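Local coordinates for protein HTH-type transcriptional regulator MmpR5 (Mycobacterium tuberculosis, PDB 4NB5) that represses its own gene and those of several MmpS-MmpL transport systems by binding directly to their promoter regions as a homodimer, at residues 31-43 against 60-74. Residues are numbered along the deposited sequence; the frame is centred on the assembly and turned at random.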
ATOM      1  N   SER B  31     -12.725 -15.979   7.098  1.00 14.85           N
ATOM      2  CA  SER B  31     -12.221 -15.568   8.400  1.00 16.80           C
ATOM      3  C   SER B  31     -12.036 -14.062   8.524  1.00 27.68           C
ATOM      4  O   SER B  31     -11.367 -13.597   9.442  1.00 22.00           O
ATOM      5  CB  SER B  31     -10.905 -16.289   8.718  1.00 24.83           C
ATOM      6  OG  SER B  31     -11.044 -17.689   8.532  1.00 33.13           O
ATOM      7  N   LEU B  32     -12.637 -13.297   7.615  1.00 17.41           N
ATOM      8  CA  LEU B  32     -12.701 -11.853   7.785  1.00 14.92           C
ATOM      9  C   LEU B  32     -14.058 -11.507   8.395  1.00 14.47           C
ATOM     10  O   LEU B  32     -14.925 -12.371   8.506  1.00 17.05           O
ATOM     11  CB  LEU B  32     -12.491 -11.146   6.445  1.00 14.89           C
ATOM     12  CG  LEU B  32     -11.124 -11.376   5.787  1.00 19.13           C
ATOM     13  CD1 LEU B  32     -11.047 -10.638   4.458  1.00 26.15           C
ATOM     14  CD2 LEU B  32      -9.993 -10.945   6.717  1.00 22.94           C
ATOM     15  N   THR B  33     -14.250 -10.259   8.806  1.00 14.48           N
ATOM     16  CA  THR B  33     -15.505  -9.889   9.447  1.00 13.59           C
ATOM     17  C   THR B  33     -16.637  -9.712   8.435  1.00 18.03           C
ATOM     18  O   THR B  33     -16.437  -9.208   7.326  1.00 17.58           O
ATOM     19  CB  THR B  33     -15.391  -8.578  10.245  1.00 23.71           C
ATOM     20  OG1 THR B  33     -15.158  -7.489   9.345  1.00 18.98           O
ATOM     21  CG2 THR B  33     -14.260  -8.657  11.260  1.00 20.96           C
ATOM     22  N   ARG B  34     -17.830 -10.120   8.844  1.00 15.96           N
ATOM     23  CA  ARG B  34     -19.022  -9.959   8.031  1.00 14.94           C
ATOM     24  C   ARG B  34     -19.254  -8.478   7.735  1.00 14.27           C
ATOM     25  O   ARG B  34     -19.594  -8.105   6.612  1.00 11.20           O
ATOM     26  CB  ARG B  34     -20.232 -10.565   8.758  1.00 16.30           C
ATOM     27  CG  ARG B  34     -21.519 -10.556   7.963  1.00 16.00           C
ATOM     28  CD  ARG B  34     -22.640 -11.311   8.677  1.00 18.07           C
ATOM     29  NE  ARG B  34     -22.379 -12.750   8.703  1.00 26.48           N
ATOM     30  CZ  ARG B  34     -22.595 -13.573   7.676  1.00 50.57           C
ATOM     31  NH1 ARG B  34     -23.077 -13.112   6.528  1.00 30.81           N
ATOM     32  NH2 ARG B  34     -22.324 -14.864   7.794  1.00 42.85           N
ATOM     33  N   LEU B  35     -19.049  -7.627   8.734  1.00 11.85           N
ATOM     34  CA  LEU B  35     -19.325  -6.202   8.560  1.00 11.70           C
ATOM     35  C   LEU B  35     -18.405  -5.563   7.520  1.00  9.93           C
ATOM     36  O   LEU B  35     -18.837  -4.698   6.757  1.00 11.00           O
ATOM     37  CB  LEU B  35     -19.252  -5.458   9.894  1.00 12.31           C
ATOM     38  CG  LEU B  35     -19.543  -3.956   9.844  1.00 12.99           C
ATOM     39  CD1 LEU B  35     -20.852  -3.648   9.127  1.00 14.19           C
ATOM     40  CD2 LEU B  35     -19.579  -3.419  11.271  1.00 19.52           C
ATOM     41  N   ALA B  36     -17.143  -5.990   7.468  1.00 10.42           N
ATOM     42  CA  ALA B  36     -16.234  -5.490   6.445  1.00 12.65           C
ATOM     43  C   ALA B  36     -16.752  -5.814   5.043  1.00  8.79           C
ATOM     44  O   ALA B  36     -16.708  -4.969   4.154  1.00  9.40           O
ATOM     45  CB  ALA B  36     -14.844  -6.069   6.641  1.00 15.43           C
ATOM     46  N   GLY B  37     -17.219  -7.044   4.847  1.00  8.43           N
ATOM     47  CA  GLY B  37     -17.785  -7.447   3.573  1.00  8.19           C
ATOM     48  C   GLY B  37     -19.023  -6.644   3.204  1.00  8.53           C
ATOM     49  O   GLY B  37     -19.179  -6.217   2.060  1.00  7.39           O
ATOM     50  N   ARG B  38     -19.914  -6.458   4.176  1.00  8.56           N
ATOM     51  CA  ARG B  38     -21.140  -5.689   3.944  1.00  7.42           C
ATOM     52  C   ARG B  38     -20.823  -4.234   3.629  1.00  9.30           C
ATOM     53  O   ARG B  38     -21.435  -3.635   2.742  1.00  9.07           O
ATOM     54  CB  ARG B  38     -22.075  -5.792   5.155  1.00  9.66           C
ATOM     55  CG  ARG B  38     -22.634  -7.190   5.379  1.00 11.14           C
ATOM     56  CD  ARG B  38     -23.428  -7.275   6.685  1.00 11.10           C
ATOM     57  NE  ARG B  38     -24.640  -6.458   6.624  1.00 13.87           N
ATOM     58  CZ  ARG B  38     -25.044  -5.605   7.566  1.00 15.26           C
ATOM     59  NH1 ARG B  38     -24.349  -5.426   8.685  1.00 15.36           N
ATOM     60  NH2 ARG B  38     -26.168  -4.924   7.381  1.00 19.04           N
ATOM     61  N   LEU B  39     -19.854  -3.670   4.352  1.00  9.63           N
ATOM     62  CA  LEU B  39     -19.406  -2.302   4.105  1.00  6.58           C
ATOM     63  C   LEU B  39     -18.827  -2.129   2.698  1.00  8.34           C
ATOM     64  O   LEU B  39     -19.155  -1.162   2.000  1.00  9.28           O
ATOM     65  CB  LEU B  39     -18.399  -1.860   5.171  1.00  8.91           C
ATOM     66  CG  LEU B  39     -17.812  -0.465   4.960  1.00 13.32           C
ATOM     67  CD1 LEU B  39     -18.906   0.584   4.857  1.00 15.08           C
ATOM     68  CD2 LEU B  39     -16.848  -0.115   6.085  1.00 11.38           C
ATOM     69  N   LEU B  40     -17.983  -3.067   2.268  1.00  7.56           N
ATOM     70  CA  LEU B  40     -17.437  -3.005   0.921  1.00  8.71           C
ATOM     71  C   LEU B  40     -18.566  -3.124  -0.099  1.00  7.91           C
ATOM     72  O   LEU B  40     -18.621  -2.374  -1.067  1.00  6.98           O
ATOM     73  CB  LEU B  40     -16.397  -4.101   0.707  1.00  7.10           C
ATOM     74  CG  LEU B  40     -15.765  -4.155  -0.688  1.00  7.08           C
ATOM     75  CD1 LEU B  40     -15.135  -2.826  -1.072  1.00 11.43           C
ATOM     76  CD2 LEU B  40     -14.738  -5.267  -0.778  1.00  6.83           C
ATOM     77  N   GLY B  41     -19.476  -4.066   0.125  1.00  9.06           N
ATOM     78  CA  GLY B  41     -20.615  -4.221  -0.760  1.00  8.57           C
ATOM     79  C   GLY B  41     -21.451  -2.952  -0.861  1.00  7.37           C
ATOM     80  O   GLY B  41     -21.832  -2.532  -1.953  1.00  7.75           O
ATOM     81  N   TRP B  42     -21.746  -2.342   0.279  1.00  6.97           N
ATOM     82  CA  TRP B  42     -22.503  -1.102   0.297  1.00  9.90           C
ATOM     83  C   TRP B  42     -21.795  -0.006  -0.510  1.00  9.83           C
ATOM     84  O   TRP B  42     -22.421   0.695  -1.299  1.00  9.23           O
ATOM     85  CB  TRP B  42     -22.743  -0.633   1.735  1.00  9.24           C
ATOM     86  CG  TRP B  42     -23.588   0.605   1.818  1.00 10.41           C
ATOM     87  CD1 TRP B  42     -23.155   1.875   2.057  1.00 13.74           C
ATOM     88  CD2 TRP B  42     -25.014   0.687   1.667  1.00 10.51           C
ATOM     89  NE1 TRP B  42     -24.222   2.744   2.065  1.00 12.67           N
ATOM     90  CE2 TRP B  42     -25.365   2.042   1.826  1.00  9.53           C
ATOM     91  CE3 TRP B  42     -26.016  -0.254   1.424  1.00 18.15           C
ATOM     92  CZ2 TRP B  42     -26.689   2.475   1.742  1.00 11.98           C
ATOM     93  CZ3 TRP B  42     -27.331   0.186   1.337  1.00 18.93           C
ATOM     94  CH2 TRP B  42     -27.651   1.539   1.493  1.00 14.19           C
ATOM     95  N   LEU B  43     -20.486   0.138  -0.328  1.00  9.96           N
ATOM     96  CA  LEU B  43     -19.763   1.210  -1.025  1.00  7.34           C
ATOM     97  C   LEU B  43     -19.620   0.950  -2.519  1.00  7.38           C
ATOM     98  O   LEU B  43     -19.288   1.857  -3.283  1.00  7.95           O
ATOM     99  CB  LEU B  43     -18.396   1.448  -0.374  1.00  7.86           C
ATOM    100  CG  LEU B  43     -18.474   2.085   1.014  1.00 10.86           C
ATOM    101  CD1 LEU B  43     -17.137   2.018   1.714  1.00 10.34           C
ATOM    102  CD2 LEU B  43     -18.941   3.539   0.922  1.00 11.25           C
ATOM    103  N   LEU B  60     -26.327  -0.067   7.571  1.00 13.59           N
ATOM    104  CA  LEU B  60     -25.873  -1.424   7.875  1.00 10.78           C
ATOM    105  C   LEU B  60     -26.289  -1.899   9.272  1.00 13.00           C
ATOM    106  O   LEU B  60     -25.904  -2.986   9.703  1.00 15.11           O
ATOM    107  CB  LEU B  60     -24.346  -1.494   7.730  1.00  8.45           C
ATOM    108  CG  LEU B  60     -23.847  -1.159   6.325  1.00 13.28           C
ATOM    109  CD1 LEU B  60     -22.317  -1.118   6.269  1.00 15.56           C
ATOM    110  CD2 LEU B  60     -24.400  -2.159   5.320  1.00 17.75           C
ATOM    111  N   ALA B  61     -27.075  -1.088   9.977  1.00 13.43           N
ATOM    112  CA  ALA B  61     -27.506  -1.437  11.325  1.00 14.28           C
ATOM    113  C   ALA B  61     -26.290  -1.782  12.180  1.00 13.36           C
ATOM    114  O   ALA B  61     -26.285  -2.782  12.894  1.00 18.14           O
ATOM    115  CB  ALA B  61     -28.479  -2.608  11.289  1.00 14.91           C
ATOM    116  N   ALA B  62     -25.261  -0.946  12.088  1.00 14.21           N
ATOM    117  CA  ALA B  62     -24.003  -1.205  12.772  1.00 19.52           C
ATOM    118  C   ALA B  62     -23.663  -0.106  13.777  1.00 18.29           C
ATOM    119  O   ALA B  62     -24.236   0.987  13.744  1.00 20.27           O
ATOM    120  CB  ALA B  62     -22.880  -1.353  11.751  1.00 17.77           C
ATOM    121  N   SER B  63     -22.724  -0.406  14.671  1.00 22.58           N
ATOM    122  CA  SER B  63     -22.231   0.578  15.626  1.00 26.94           C
ATOM    123  C   SER B  63     -21.184   1.468  14.970  1.00 37.29           C
ATOM    124  O   SER B  63     -20.582   1.090  13.963  1.00 23.46           O
ATOM    125  CB  SER B  63     -21.622  -0.121  16.839  1.00 20.94           C
ATOM    126  OG  SER B  63     -20.443  -0.817  16.485  1.00 23.61           O
ATOM    127  N   SER B  64     -20.964   2.648  15.542  1.00 22.77           N
ATOM    128  CA  SER B  64     -19.964   3.565  15.008  1.00 23.30           C
ATOM    129  C   SER B  64     -18.578   2.945  15.130  1.00 19.08           C
ATOM    130  O   SER B  64     -17.713   3.174  14.287  1.00 27.48           O
ATOM    131  CB  SER B  64     -20.012   4.908  15.737  1.00 32.36           C
ATOM    132  OG  SER B  64     -19.788   4.736  17.123  1.00 37.94           O
ATOM    133  N   GLY B  65     -18.381   2.158  16.183  1.00 25.49           N
ATOM    134  CA  GLY B  65     -17.134   1.448  16.379  1.00 24.44           C
ATOM    135  C   GLY B  65     -16.912   0.428  15.281  1.00 24.12           C
ATOM    136  O   GLY B  65     -15.814   0.307  14.750  1.00 22.45           O
ATOM    137  N   GLY B  66     -17.966  -0.309  14.945  1.00 23.54           N
ATOM    138  CA  GLY B  66     -17.897  -1.308  13.894  1.00 21.71           C
ATOM    139  C   GLY B  66     -17.539  -0.702  12.552  1.00 20.68           C
ATOM    140  O   GLY B  66     -16.692  -1.226  11.826  1.00 18.28           O
ATOM    141  N   ILE B  67     -18.178   0.413  12.221  1.00 14.67           N
ATOM    142  CA  ILE B  67     -17.878   1.111  10.977  1.00 14.97           C
ATOM    143  C   ILE B  67     -16.425   1.577  10.967  1.00 21.18           C
ATOM    144  O   ILE B  67     -15.701   1.359   9.996  1.00 14.84           O
ATOM    145  CB  ILE B  67     -18.814   2.317  10.768  1.00 14.95           C
ATOM    146  CG1 ILE B  67     -20.274   1.857  10.664  1.00 20.12           C
ATOM    147  CG2 ILE B  67     -18.405   3.095   9.529  1.00 15.69           C
ATOM    148  CD1 ILE B  67     -20.550   0.884   9.532  1.00 16.69           C
ATOM    149  N   SER B  68     -15.989   2.202  12.058  1.00 20.19           N
ATOM    150  CA  SER B  68     -14.623   2.713  12.140  1.00 20.84           C
ATOM    151  C   SER B  68     -13.564   1.629  11.945  1.00 20.88           C
ATOM    152  O   SER B  68     -12.661   1.786  11.120  1.00 20.06           O
ATOM    153  CB  SER B  68     -14.391   3.421  13.478  1.00 27.73           C
ATOM    154  OG  SER B  68     -14.950   4.721  13.452  1.00 48.21           O
ATOM    155  N   THR B  69     -13.661   0.538  12.699  1.00 16.60           N
ATOM    156  CA  THR B  69     -12.624  -0.489  12.650  1.00 16.84           C
ATOM    157  C   THR B  69     -12.637  -1.209  11.304  1.00 20.38           C
ATOM    158  O   THR B  69     -11.582  -1.499  10.739  1.00 19.22           O
ATOM    159  CB  THR B  69     -12.756  -1.522  13.790  1.00 28.32           C
ATOM    160  OG1 THR B  69     -13.947  -2.296  13.621  1.00 38.63           O
ATOM    161  CG2 THR B  69     -12.789  -0.827  15.140  1.00 25.77           C
ATOM    162  N   ASN B  70     -13.824  -1.479  10.774  1.00 15.72           N
ATOM    163  CA  ASN B  70     -13.901  -2.150   9.480  1.00 14.28           C
ATOM    164  C   ASN B  70     -13.558  -1.247   8.301  1.00 15.03           C
ATOM    165  O   ASN B  70     -13.004  -1.712   7.303  1.00 15.44           O
ATOM    166  CB  ASN B  70     -15.251  -2.834   9.310  1.00 12.94           C
ATOM    167  CG  ASN B  70     -15.376  -4.043  10.194  1.00 19.28           C
ATOM    168  OD1 ASN B  70     -14.733  -5.065   9.954  1.00 19.94           O
ATOM    169  ND2 ASN B  70     -16.162  -3.925  11.256  1.00 17.10           N
ATOM    170  N   ALA B  71     -13.855   0.043   8.414  1.00 13.31           N
ATOM    171  CA  ALA B  71     -13.424   0.988   7.392  1.00 12.98           C
ATOM    172  C   ALA B  71     -11.896   1.032   7.338  1.00 15.87           C
ATOM    173  O   ALA B  71     -11.297   1.062   6.262  1.00 14.72           O
ATOM    174  CB  ALA B  71     -13.996   2.371   7.660  1.00 19.42           C
ATOM    175  N   ARG B  72     -11.272   1.028   8.510  1.00 17.92           N
ATOM    176  CA  ARG B  72      -9.821   1.044   8.599  1.00 15.31           C
ATOM    177  C   ARG B  72      -9.219  -0.163   7.877  1.00 14.18           C
ATOM    178  O   ARG B  72      -8.214  -0.036   7.181  1.00 20.65           O
ATOM    179  CB  ARG B  72      -9.397   1.054  10.070  1.00 19.67           C
ATOM    180  CG  ARG B  72      -7.896   1.192  10.291  1.00 44.20           C
ATOM    181  CD  ARG B  72      -7.572   1.337  11.774  1.00 60.46           C
ATOM    182  NE  ARG B  72      -8.478   2.284  12.428  1.00 58.44           N
ATOM    183  CZ  ARG B  72      -9.242   2.010  13.484  1.00 66.12           C
ATOM    184  NH1 ARG B  72      -9.226   0.811  14.058  1.00 50.90           N
ATOM    185  NH2 ARG B  72     -10.030   2.954  13.982  1.00 65.40           N
ATOM    186  N   MET B  73      -9.851  -1.322   8.035  1.00 16.54           N
ATOM    187  CA  MET B  73      -9.389  -2.538   7.388  0.68 18.18           C
ATOM    188  C   MET B  73      -9.479  -2.417   5.867  1.00 18.98           C
ATOM    189  O   MET B  73      -8.544  -2.765   5.150  1.00 17.61           O
ATOM    190  CB  MET B  73     -10.223  -3.712   7.882  0.68 21.64           C
ATOM    191  CG  MET B  73      -9.793  -5.063   7.354  0.68 36.83           C
ATOM    192  SD  MET B  73     -10.662  -6.423   8.171  0.68 62.06           S
ATOM    193  CE  MET B  73     -11.146  -5.664   9.730  0.68 21.49           C
ATOM    194  N   LEU B  74     -10.609  -1.923   5.377  1.00 13.06           N
ATOM    195  CA  LEU B  74     -10.792  -1.794   3.938  1.00 11.83           C
ATOM    196  C   LEU B  74      -9.851  -0.758   3.338  1.00  8.68           C
ATOM    197  O   LEU B  74      -9.473  -0.863   2.171  1.00 13.15           O
ATOM    198  CB  LEU B  74     -12.247  -1.438   3.606  1.00 12.12           C
ATOM    199  CG  LEU B  74     -13.279  -2.528   3.904  1.00 11.21           C
ATOM    200  CD1 LEU B  74     -14.684  -2.032   3.592  1.00 10.19           C
ATOM    201  CD2 LEU B  74     -12.992  -3.811   3.135  1.00 13.44           C
TER
HETATM  202  O   HOH W   1     -25.325  -5.128  11.869  1.00 30.44           O
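Helix 34-43 crosses helix 64-74 at -75°; the segment axes approach to 9.1 Å, the nearest CA atoms are those of Ala36 and Asn70, and the turn at 60-63 reaches back beside Arg38. Asn70 forms the polar centre of an otherwise leucine-rich interface. Asn70 OD1 takes the hydroxyl proton of Thr33 OG1 over a short 2.5 Å, the donor lying above the carbonyl plane, while Asn70 ND2 turns back to Gly66 O at 2.8 Å; these two bonds fix the amide's rotation. Thr33 OG1 also caps its own helix by accepting from Ala36 N. Leu35 lies against the amide's nitrogen end, and Leu35 CD2 comes to 3.6 Å from Gly66 C, where the missing side chain leaves room for it. Further along, Leu39 is a knob in the hole formed by Ile67, Asn70, Ala71 and Leu74: with CG anti to the backbone N (chi1 177°), its CD2 enters that hole, nearest Ala71 N and Leu74 CD1. Leu74 CD1 lies 3.6 Å from Ala36 O and packs on Leu40 CB. At the N-terminal end of segment 60-74 the Arg38 chain bends at chi3 (66°) and grips Leu60 O end-on, Arg38 NH1 at 3.1 Å and NH2 at 3.0 Å. Leu60 CD2 lies over one guanidinium face, and Leu60 CD1 packs against Leu39 CA and CD1, the two side chains meeting at about a right angle. This double grip engages a carbonyl in the Schellman turn closing helix 53-59, whose Leu56 also packs on Leu39. Helices 34-45, 53-59 and 64-77 belong to a MarR-type winged helix-turn-helix, consistent with 64-77 being the recognition helix.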